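Local coordinates for protein acyl-coenzyme A oxidase acox-1.1 (PDB 5K3H) that catalyses the FAD-dependent desaturation of fatty acyl-CoA side chains, the first step of peroxisomal beta-oxidation, passing electrons to oxygen to give hydrogen peroxide, at residues B[43-48]-B[617-622]. Sequence-based numbering, arbitrary orientation.
Sequences RRREIT and SWEFSD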
loop_
_atom_site.group_PDB
_atom_site.type_symbol
_atom_site.label_atom_id
_atom_site.label_comp_id
_atom_site.label_asym_id
_atom_site.label_seq_id
_atom_site.Cartn_x
_atom_site.Cartn_y
_atom_site.Cartn_z
ATOM N N ARG B 43 18.186 26.481 -11.637
ATOM C CA ARG B 43 18.661 26.675 -10.275
ATOM C C ARG B 43 18.695 25.352 -9.516
ATOM O O ARG B 43 19.570 25.139 -8.668
ATOM C CB ARG B 43 17.808 27.723 -9.551
ATOM C CG ARG B 43 18.120 29.181 -9.958
ATOM C CD ARG B 43 19.515 29.565 -9.486
ATOM N NE ARG B 43 19.677 29.428 -8.040
ATOM C CZ ARG B 43 20.750 28.889 -7.461
ATOM N NH1 ARG B 43 21.735 28.432 -8.214
ATOM N NH2 ARG B 43 20.841 28.800 -6.135
ATOM N N ARG B 44 17.742 24.457 -9.792
ATOM C CA ARG B 44 17.788 23.115 -9.206
ATOM C C ARG B 44 19.078 22.393 -9.575
ATOM O O ARG B 44 19.716 21.754 -8.726
ATOM C CB ARG B 44 16.572 22.290 -9.646
ATOM C CG ARG B 44 15.227 22.755 -9.070
ATOM C CD ARG B 44 14.094 21.833 -9.477
ATOM N NE ARG B 44 14.130 20.535 -8.811
ATOM C CZ ARG B 44 14.720 19.448 -9.315
ATOM N NH1 ARG B 44 15.340 19.505 -10.485
ATOM N NH2 ARG B 44 14.696 18.298 -8.661
ATOM N N ARG B 45 19.462 22.455 -10.852
ATOM C CA ARG B 45 20.681 21.779 -11.281
ATOM C C ARG B 45 21.912 22.409 -10.650
ATOM O O ARG B 45 22.855 21.693 -10.294
ATOM C CB ARG B 45 20.782 21.787 -12.807
ATOM C CG ARG B 45 19.587 21.074 -13.435
ATOM C CD ARG B 45 19.786 20.712 -14.884
ATOM N NE ARG B 45 19.902 21.884 -15.750
ATOM C CZ ARG B 45 18.866 22.560 -16.231
ATOM N NH1 ARG B 45 17.624 22.200 -15.917
ATOM N NH2 ARG B 45 19.071 23.603 -17.013
ATOM N N GLU B 46 21.915 23.747 -10.491
ATOM C CA GLU B 46 23.043 24.426 -9.857
ATOM C C GLU B 46 23.138 24.083 -8.383
ATOM O O GLU B 46 24.237 23.855 -7.867
ATOM C CB GLU B 46 22.927 25.941 -10.036
ATOM C CG GLU B 46 23.034 26.403 -11.468
ATOM C CD GLU B 46 22.889 27.912 -11.624
ATOM O OE1 GLU B 46 22.652 28.598 -10.617
ATOM O OE2 GLU B 46 22.983 28.421 -12.759
ATOM N N ILE B 47 21.996 24.063 -7.690
ATOM C CA ILE B 47 21.955 23.668 -6.283
ATOM C C ILE B 47 22.488 22.252 -6.103
ATOM O O ILE B 47 23.264 21.972 -5.179
ATOM C CB ILE B 47 20.524 23.793 -5.732
ATOM C CG1 ILE B 47 20.094 25.250 -5.617
ATOM C CG2 ILE B 47 20.390 23.057 -4.417
ATOM C CD1 ILE B 47 18.589 25.400 -5.473
ATOM N N THR B 48 22.045 21.330 -6.964
ATOM C CA THR B 48 22.506 19.946 -6.900
ATOM C C THR B 48 24.011 19.864 -7.092
ATOM O O THR B 48 24.701 19.164 -6.345
ATOM C CB THR B 48 21.754 19.120 -7.950
ATOM O OG1 THR B 48 20.378 19.072 -7.589
ATOM C CG2 THR B 48 22.291 17.700 -8.089
ATOM N N SER B 617 13.136 14.243 -16.988
ATOM C CA SER B 617 12.924 15.684 -17.020
ATOM C C SER B 617 12.630 16.264 -15.648
ATOM O O SER B 617 12.709 17.486 -15.482
ATOM C CB SER B 617 11.810 16.037 -18.001
ATOM O OG SER B 617 12.184 15.695 -19.335
ATOM N N TRP B 618 12.239 15.441 -14.671
ATOM C CA TRP B 618 12.086 15.955 -13.314
ATOM C C TRP B 618 13.430 16.198 -12.632
ATOM O O TRP B 618 13.465 16.840 -11.575
ATOM C CB TRP B 618 11.242 14.990 -12.504
ATOM C CG TRP B 618 9.865 14.973 -12.979
ATOM C CD1 TRP B 618 9.418 14.451 -14.151
ATOM C CD2 TRP B 618 8.727 15.493 -12.306
ATOM N NE1 TRP B 618 8.061 14.621 -14.260
ATOM C CE2 TRP B 618 7.613 15.259 -13.131
ATOM C CE3 TRP B 618 8.535 16.124 -11.080
ATOM C CZ2 TRP B 618 6.323 15.631 -12.768
ATOM C CZ3 TRP B 618 7.242 16.500 -10.720
ATOM C CH2 TRP B 618 6.158 16.246 -11.564
ATOM N N GLU B 619 14.503 15.642 -13.195
ATOM C CA GLU B 619 15.885 15.898 -12.820
ATOM C C GLU B 619 16.111 15.719 -11.318
ATOM O O GLU B 619 16.430 16.658 -10.587
ATOM C CB GLU B 619 16.295 17.277 -13.332
ATOM C CG GLU B 619 16.302 17.286 -14.847
ATOM C CD GLU B 619 16.856 18.541 -15.409
ATOM O OE1 GLU B 619 16.642 19.613 -14.794
ATOM O OE2 GLU B 619 17.521 18.458 -16.453
ATOM N N PHE B 620 15.950 14.459 -10.887
ATOM C CA PHE B 620 16.288 14.029 -9.530
ATOM C C PHE B 620 17.667 13.379 -9.532
ATOM O O PHE B 620 17.880 12.363 -10.211
ATOM C CB PHE B 620 15.268 13.038 -8.991
ATOM C CG PHE B 620 13.870 13.545 -8.998
ATOM C CD1 PHE B 620 13.557 14.788 -8.441
ATOM C CD2 PHE B 620 12.852 12.783 -9.529
ATOM C CE1 PHE B 620 12.268 15.257 -8.437
ATOM C CE2 PHE B 620 11.559 13.260 -9.531
ATOM C CZ PHE B 620 11.279 14.498 -8.985
ATOM N N SER B 621 18.588 13.940 -8.750
ATOM C CA SER B 621 19.882 13.305 -8.564
ATOM C C SER B 621 19.729 12.043 -7.713
ATOM O O SER B 621 18.722 11.844 -7.027
ATOM C CB SER B 621 20.849 14.280 -7.898
ATOM O OG SER B 621 20.475 14.512 -6.550
ATOM N N ASP B 622 20.746 11.174 -7.778
ATOM C CA ASP B 622 20.774 9.989 -6.922
ATOM C C ASP B 622 20.762 10.374 -5.457
ATOM O O ASP B 622 20.112 9.709 -4.637
ATOM C CB ASP B 622 22.010 9.138 -7.228
ATOM C CG ASP B 622 21.826 8.276 -8.430
ATOM O OD1 ASP B 622 20.650 8.154 -8.838
ATOM O OD2 ASP B 622 22.829 7.743 -8.977
HETATM O O HOH W 1 15.642 21.024 -13.040
HETATM O O HOH W 2 18.834 18.389 -10.022
#
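Helix 38-52 meets the loop that joins helix 590-616 to helix 622-625, and the two-nitrogen grip of buried Arg44 on a backbone carbonyl forms the packed part. Arg44 extends its chain to CD (chi2 -176°) and then bends at chi3, bringing its guanidinium end-on to Glu619 O. Arg44 NH1 and NH2 both donate to Glu619 O, each at 3.1 Å; the oxygen lies almost in the guanidinium plane, while the nitrogens stand above the carbonyl plane. Arginine suits this place because its long chain reaches the loop and its paired N-H groups give two donors to Glu619 O at the residue where positive phi (52°) leaves the helical conformation. Arg44 NH2 also approaches Phe620 CD1 at 3.7 Å, and the Phe620 and Trp618 rings pack back against helix 300-319.

On the more exposed side, partly exposed Arg45 and Glu619 meet through a salt bridge, Arg45 NH1 to Glu619 OE1 at 3.0 Å, made on the syn lone pair. The guanidinium and carboxylate planes are 68° apart, and one nitrogen bonds one oxygen rather than two pairing side by side. Glutamate fits because its other oxygen, OE2, can take His28. Water 1 joins Glu619 OE1 to Arg44 NH1, and water 2 donates to both Thr48 OG1 and Glu619 O. Threonine serves two ways: its hydroxyl reaches water 2 and Glu104, while its methyl CG2 lies 3.7 Å from Ser621 CB.

Ser621 OG, also bonded to Glu104, is short enough to accept from Glu624 N, a serine N-cap opening helix 622-625. The whole is a helix-to-loop junction, with arginine clasping a carbonyl just beyond the C-terminal end of helix 590-616, that ties the N-terminal helical region of this acyl-CoA oxidase to its C-terminal helical region.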